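Local atomic coordinates of beta-1,3-glucosyltransferase (PDB entry 5JVV), a protein that probably belongs to a family of carbohydrate-active enzymes built on a beta-jelly-roll sandwich of two curved sheets. Residues R74-D79 against K240-T245; I87-H92 against E290-K295. One frame throughout, in Å; residues are numbered along the deposited sequence. Where two conformers were deposited one is given.

Contact 1 (R74-D79 against K240-T245); sequences RLESTD and KLVFDT
Glu76 OE2 is held by two N-H groups of Arg74, two residues back on the same strand. Arg74 NE approaches Glu76 OE2 at 2.8 Å along the oxygen's anti lone pair, and Arg74 NH2 reaches the same oxygen at 3.0 Å. Both residues lie on one face of a jelly-roll sheet, where strand 70-77 runs antiparallel to strand 240-247. The Arg74 chain is extended, with CG anti to the backbone N (chi1 166°). The guanidinium turns its NE/NH2 edge to the carboxylate, with Glu76 OE2 close to the guanidinium plane; NH2 comes to that oxygen from above the carboxylate plane. Glu76 OE1 forms a long salt bridge of 3.7 Å to Lys240 NZ on the other strand, and a water donates to OE1 while accepting from NZ. Val242 lies beside the stem of Glu76 and crosses that of Arg74, its CG1 4.0 Å from Arg74 CG. Asp244 lies beside Arg74, but its OD1 is hydrogen-bonded to Trp105 on the next strand. Arg74 also makes a cation-pi contact with Phe21. Leu75 and Phe243 form a hydrogen-bonded pair, and their side chains leave from the other face. Ser77 N donates to Leu241 O at 2.8 Å. Ser77 OG stands in the crowded position between N and carbonyl carbon (chi1 66°), accepts from Leu241 N at 2.9 Å and donates to Asp79 O at 2.8 Å.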
loop_
_atom_site.group_PDB
_atom_site.type_symbol
_atom_site.label_atom_id
_atom_site.label_comp_id
_atom_site.label_asym_id
_atom_site.label_seq_id
_atom_site.Cartn_x
_atom_site.Cartn_y
_atom_site.Cartn_z
ATOM N N ARG A 74 -1.725 -9.703 -6.214
ATOM C CA ARG A 74 -1.720 -8.287 -6.518
ATOM C C ARG A 74 -3.056 -7.998 -7.185
ATOM O O ARG A 74 -3.333 -8.475 -8.295
ATOM C CB ARG A 74 -0.526 -7.927 -7.423
ATOM C CG ARG A 74 -0.622 -6.553 -8.059
ATOM C CD ARG A 74 0.711 -6.096 -8.649
ATOM N NE ARG A 74 0.526 -5.025 -9.633
ATOM C CZ ARG A 74 1.486 -4.197 -10.044
ATOM N NH1 ARG A 74 2.700 -4.272 -9.525
ATOM N NH2 ARG A 74 1.219 -3.273 -10.958
ATOM N N LEU A 75 -3.902 -7.261 -6.475
ATOM C CA LEU A 75 -5.253 -6.956 -6.930
ATOM C C LEU A 75 -5.292 -5.541 -7.494
ATOM O O LEU A 75 -4.830 -4.609 -6.849
ATOM C CB LEU A 75 -6.231 -7.071 -5.761
ATOM C CG LEU A 75 -6.737 -8.477 -5.427
ATOM C CD1 LEU A 75 -5.597 -9.400 -5.025
ATOM C CD2 LEU A 75 -7.803 -8.428 -4.332
ATOM N N GLU A 76 -5.834 -5.397 -8.701
ATOM C CA GLU A 76 -5.931 -4.104 -9.372
ATOM C C GLU A 76 -7.397 -3.860 -9.707
ATOM O O GLU A 76 -8.032 -4.698 -10.338
ATOM C CB GLU A 76 -5.069 -4.085 -10.640
ATOM C CG GLU A 76 -3.598 -4.385 -10.375
ATOM C CD GLU A 76 -2.753 -4.410 -11.629
ATOM O OE1 GLU A 76 -3.325 -4.367 -12.739
ATOM O OE2 GLU A 76 -1.514 -4.474 -11.502
ATOM N N SER A 77 -7.946 -2.728 -9.281
ATOM C CA SER A 77 -9.380 -2.519 -9.439
ATOM C C SER A 77 -9.788 -2.501 -10.910
ATOM O O SER A 77 -9.050 -2.017 -11.761
ATOM C CB SER A 77 -9.844 -1.239 -8.737
ATOM O OG SER A 77 -9.287 -0.086 -9.346
ATOM N N THR A 78 -10.955 -3.064 -11.202
ATOM C CA THR A 78 -11.470 -3.045 -12.565
ATOM C C THR A 78 -11.975 -1.652 -12.928
ATOM O O THR A 78 -11.742 -1.175 -14.038
ATOM C CB THR A 78 -12.560 -4.105 -12.770
ATOM O OG1 THR A 78 -13.526 -4.021 -11.716
ATOM C CG2 THR A 78 -11.930 -5.474 -12.728
ATOM N N ASP A 79 -12.644 -0.998 -11.986
ATOM C CA ASP A 79 -13.106 0.369 -12.214
ATOM C C ASP A 79 -12.069 1.356 -11.689
ATOM O O ASP A 79 -11.425 1.121 -10.664
ATOM C CB ASP A 79 -14.461 0.609 -11.546
ATOM C CG ASP A 79 -15.579 -0.198 -12.189
ATOM O OD1 ASP A 79 -15.447 -0.566 -13.379
ATOM O OD2 ASP A 79 -16.595 -0.456 -11.507
ATOM N N LYS A 240 -6.260 3.048 -11.220
ATOM C CA LYS A 240 -6.680 1.792 -10.609
ATOM C C LYS A 240 -6.135 1.748 -9.191
ATOM O O LYS A 240 -5.000 2.171 -8.958
ATOM C CB LYS A 240 -6.110 0.612 -11.385
ATOM C CG LYS A 240 -6.693 0.445 -12.772
ATOM C CD LYS A 240 -6.044 -0.725 -13.487
ATOM C CE LYS A 240 -4.555 -0.487 -13.696
ATOM N NZ LYS A 240 -3.993 -1.362 -14.777
ATOM N N LEU A 241 -6.934 1.232 -8.261
ATOM C CA LEU A 241 -6.469 0.970 -6.899
ATOM C C LEU A 241 -5.809 -0.402 -6.843
ATOM O O LEU A 241 -6.304 -1.362 -7.441
ATOM C CB LEU A 241 -7.640 1.017 -5.919
ATOM C CG LEU A 241 -8.375 2.357 -5.830
ATOM C CD1 LEU A 241 -9.606 2.266 -4.932
ATOM C CD2 LEU A 241 -7.431 3.419 -5.321
ATOM N N VAL A 242 -4.698 -0.499 -6.116
ATOM C CA VAL A 242 -3.920 -1.735 -6.075
ATOM C C VAL A 242 -3.552 -2.101 -4.646
ATOM O O VAL A 242 -3.103 -1.252 -3.874
ATOM C CB VAL A 242 -2.603 -1.608 -6.884
ATOM C CG1 VAL A 242 -1.861 -2.948 -6.921
ATOM C CG2 VAL A 242 -2.875 -1.109 -8.306
ATOM N N PHE A 243 -3.765 -3.367 -4.295
ATOM C CA PHE A 243 -3.231 -3.924 -3.062
ATOM C C PHE A 243 -2.288 -5.030 -3.480
ATOM O O PHE A 243 -2.658 -5.895 -4.274
ATOM C CB PHE A 243 -4.319 -4.557 -2.177
ATOM C CG PHE A 243 -5.223 -3.573 -1.482
ATOM C CD1 PHE A 243 -4.908 -3.083 -0.214
ATOM C CD2 PHE A 243 -6.412 -3.156 -2.078
ATOM C CE1 PHE A 243 -5.752 -2.186 0.434
ATOM C CE2 PHE A 243 -7.260 -2.264 -1.435
ATOM C CZ PHE A 243 -6.926 -1.774 -0.177
ATOM N N ASP A 244 -1.071 -5.027 -2.950
ATOM C CA ASP A 244 -0.180 -6.141 -3.220
ATOM C C ASP A 244 0.774 -6.363 -2.063
ATOM O O ASP A 244 0.889 -5.516 -1.170
ATOM C CB ASP A 244 0.572 -5.946 -4.554
ATOM C CG ASP A 244 1.677 -4.912 -4.466
ATOM O OD1 ASP A 244 1.653 -3.932 -5.247
ATOM O OD2 ASP A 244 2.594 -5.083 -3.633
ATOM N N THR A 245 1.434 -7.515 -2.071
ATOM C CA THR A 245 2.616 -7.738 -1.251
ATOM C C THR A 245 3.643 -8.422 -2.141
ATOM O O THR A 245 3.395 -9.518 -2.652
ATOM C CB THR A 245 2.330 -8.625 -0.034
ATOM O OG1 THR A 245 1.276 -8.036 0.741
ATOM C CG2 THR A 245 3.579 -8.769 0.843
HETATM O O HOH W 1 -5.339 -4.026 -14.431
#

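Contact 2 (I87-H92 against E290-K295); sequences IADIKH and EINYLK
The Tyr293 ring lies between two side chains on one face of an antiparallel jelly-roll sheet. Asp89 CB sits over one ring face in a CH-pi contact, 3.5 Å from the Tyr293 centroid. Lys295 CE covers the opposite face, offset toward the rim, and the lysine's NZ pairs with Asp212. Tyr293 CG takes the crowded position between N and carbonyl carbon (chi1 66°), which folds the ring across Asp89. Strands 84-90 and 289-297 meet here through two classic beta bulges. In the first, Asn292 and Tyr293 both face Asp89, whose O accepts from Asn292 N at 2.8 Å and from Tyr293 N at 3.3 Å. At this bulge the Asn292 side chain crosses Asp89 obliquely, with amide and carboxylate planes 72° apart. Asn292 ND2 donates to Asp89 OD1 at 2.9 Å from above the carboxylate plane. Arg202 forms a salt bridge to the same OD1. In the second bulge, Lys91 and His92 both donate their backbone N-H to Glu290 O. Lys91 runs beside Glu290, pointing the same way, and lays its CD 3.4 Å from Glu290 CD. The contact is through the methylene chain. Lys91 NZ stays 4.8 Å from Glu290 OE2, which is hydrogen-bonded to Ser52. A water donates to Asp89 OD2 at 2.7 Å and lies 2.5 Å from Tyr293 OH.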
loop_
_atom_site.group_PDB
_atom_site.type_symbol
_atom_site.label_atom_id
_atom_site.label_comp_id
_atom_site.label_asym_id
_atom_site.label_seq_id
_atom_site.Cartn_x
_atom_site.Cartn_y
_atom_site.Cartn_z
ATOM N N ILE A 87 -11.936 5.558 0.856
ATOM C CA ILE A 87 -11.883 5.180 2.264
ATOM C C ILE A 87 -11.638 3.688 2.364
ATOM O O ILE A 87 -12.460 2.895 1.913
ATOM C CB ILE A 87 -13.217 5.487 2.977
ATOM C CG1 ILE A 87 -13.624 6.946 2.742
ATOM C CG2 ILE A 87 -13.122 5.151 4.471
ATOM C CD1 ILE A 87 -12.911 7.934 3.631
ATOM N N ALA A 88 -10.505 3.299 2.938
ATOM C CA ALA A 88 -10.205 1.885 3.124
ATOM C C ALA A 88 -10.130 1.549 4.602
ATOM O O ALA A 88 -9.269 2.074 5.313
ATOM C CB ALA A 88 -8.904 1.527 2.444
ATOM N N ASP A 89 -11.036 0.687 5.069
ATOM C CA ASP A 89 -10.974 0.206 6.440
ATOM C C ASP A 89 -10.197 -1.105 6.436
ATOM O O ASP A 89 -10.657 -2.112 5.896
ATOM C CB ASP A 89 -12.389 0.052 7.027
ATOM C CG ASP A 89 -12.384 -0.421 8.468
ATOM O OD1 ASP A 89 -11.540 -1.261 8.827
ATOM O OD2 ASP A 89 -13.262 0.025 9.250
ATOM N N ILE A 90 -9.003 -1.077 7.030
ATOM C CA ILE A 90 -8.069 -2.196 6.968
ATOM C C ILE A 90 -7.783 -2.681 8.388
ATOM O O ILE A 90 -7.309 -1.915 9.228
ATOM C CB ILE A 90 -6.761 -1.746 6.277
ATOM C CG1 ILE A 90 -7.068 -1.231 4.866
ATOM C CG2 ILE A 90 -5.740 -2.881 6.231
ATOM C CD1 ILE A 90 -5.960 -0.385 4.256
ATOM N N LYS A 91 -8.093 -3.943 8.665
ATOM C CA LYS A 91 -7.885 -4.504 9.993
ATOM C C LYS A 91 -6.425 -4.912 10.209
ATOM O O LYS A 91 -5.900 -4.829 11.321
ATOM C CB LYS A 91 -8.820 -5.704 10.211
ATOM C CG LYS A 91 -8.634 -6.404 11.553
ATOM C CD LYS A 91 -9.370 -7.735 11.619
ATOM C CE LYS A 91 -10.880 -7.562 11.596
ATOM N NZ LYS A 91 -11.367 -6.838 12.805
ATOM N N HIS A 92 -5.763 -5.342 9.140
ATOM C CA HIS A 92 -4.425 -5.903 9.240
ATOM C C HIS A 92 -3.720 -5.643 7.922
ATOM O O HIS A 92 -4.348 -5.679 6.859
ATOM C CB HIS A 92 -4.530 -7.417 9.487
ATOM C CG HIS A 92 -3.260 -8.073 9.945
ATOM N ND1 HIS A 92 -2.270 -8.483 9.073
ATOM C CD2 HIS A 92 -2.855 -8.463 11.177
ATOM C CE1 HIS A 92 -1.301 -9.064 9.750
ATOM N NE2 HIS A 92 -1.624 -9.063 11.033
ATOM N N GLU A 290 -5.894 -7.799 5.829
ATOM C CA GLU A 290 -7.284 -8.127 6.132
ATOM C C GLU A 290 -8.040 -6.834 5.954
ATOM O O GLU A 290 -7.860 -5.878 6.715
ATOM C CB GLU A 290 -7.481 -8.691 7.540
ATOM C CG GLU A 290 -8.934 -9.104 7.766
ATOM C CD GLU A 290 -9.165 -9.896 9.040
ATOM O OE1 GLU A 290 -8.183 -10.322 9.682
ATOM O OE2 GLU A 290 -10.347 -10.090 9.396
ATOM N N ILE A 291 -8.864 -6.793 4.920
ATOM C CA ILE A 291 -9.539 -5.562 4.540
ATOM C C ILE A 291 -11.017 -5.669 4.887
ATOM O O ILE A 291 -11.713 -6.568 4.413
ATOM C CB ILE A 291 -9.359 -5.288 3.032
ATOM C CG1 ILE A 291 -7.872 -5.104 2.709
ATOM C CG2 ILE A 291 -10.170 -4.063 2.599
ATOM C CD1 ILE A 291 -7.497 -5.418 1.262
ATOM N N ASN A 292 -11.497 -4.763 5.734
ATOM C CA ASN A 292 -12.917 -4.738 6.089
ATOM C C ASN A 292 -13.783 -4.214 4.955
ATOM O O ASN A 292 -14.776 -4.843 4.574
ATOM C CB ASN A 292 -13.148 -3.890 7.340
ATOM C CG ASN A 292 -12.852 -4.647 8.604
ATOM O OD1 ASN A 292 -13.119 -5.849 8.699
ATOM N ND2 ASN A 292 -12.298 -3.955 9.590
ATOM N N TYR A 293 -13.428 -3.050 4.424
ATOM C CA TYR A 293 -14.158 -2.527 3.276
ATOM C C TYR A 293 -13.379 -1.489 2.517
ATOM O O TYR A 293 -12.410 -0.921 3.025
ATOM C CB TYR A 293 -15.512 -1.937 3.688
ATOM C CG TYR A 293 -15.475 -0.698 4.565
ATOM C CD1 TYR A 293 -15.215 0.570 4.032
ATOM C CD2 TYR A 293 -15.751 -0.790 5.925
ATOM C CE1 TYR A 293 -15.218 1.705 4.846
ATOM C CE2 TYR A 293 -15.760 0.333 6.736
ATOM C CZ TYR A 293 -15.491 1.574 6.196
ATOM O OH TYR A 293 -15.501 2.690 7.009
ATOM N N LEU A 294 -13.824 -1.253 1.287
ATOM C CA LEU A 294 -13.306 -0.166 0.470
ATOM C C LEU A 294 -14.501 0.616 -0.056
ATOM O O LEU A 294 -15.368 0.056 -0.735
ATOM C CB LEU A 294 -12.462 -0.712 -0.686
ATOM C CG LEU A 294 -11.959 0.305 -1.712
ATOM C CD1 LEU A 294 -11.121 1.373 -1.035
ATOM C CD2 LEU A 294 -11.164 -0.399 -2.807
ATOM N N LYS A 295 -14.566 1.898 0.278
ATOM C CA LYS A 295 -15.657 2.749 -0.193
ATOM C C LYS A 295 -15.112 3.953 -0.947
ATOM O O LYS A 295 -14.130 4.570 -0.520
ATOM C CB LYS A 295 -16.556 3.181 0.973
ATOM C CG LYS A 295 -17.300 1.994 1.584
ATOM C CD LYS A 295 -18.104 2.330 2.831
ATOM C CE LYS A 295 -18.665 1.039 3.419
ATOM N NZ LYS A 295 -19.519 1.263 4.615
HETATM O O HOH W 2 -14.675 2.321 9.368
#

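Overall arrangement
The two contacts belong to different sheets of the sandwich, with centres about 13 Å apart. Strands 70-77 and 84-90 are successive in the chain, and their partners 240-247 and 289-297 follow much later, so the two pairings cross in sequence. Contact 1 is the more buried, in regular register, with its charges networked on the face away from contact 2. Contact 2 is partly buried and bulged, and its polar face carries a CH-pi contact and side-chain hydrogen bonding beside the bulges. The apolar faces meet between the sheets. Leu241 packs on Leu294 there, and Phe243 CE1 packs on the CD1 methyls of Ile291 and Ile90.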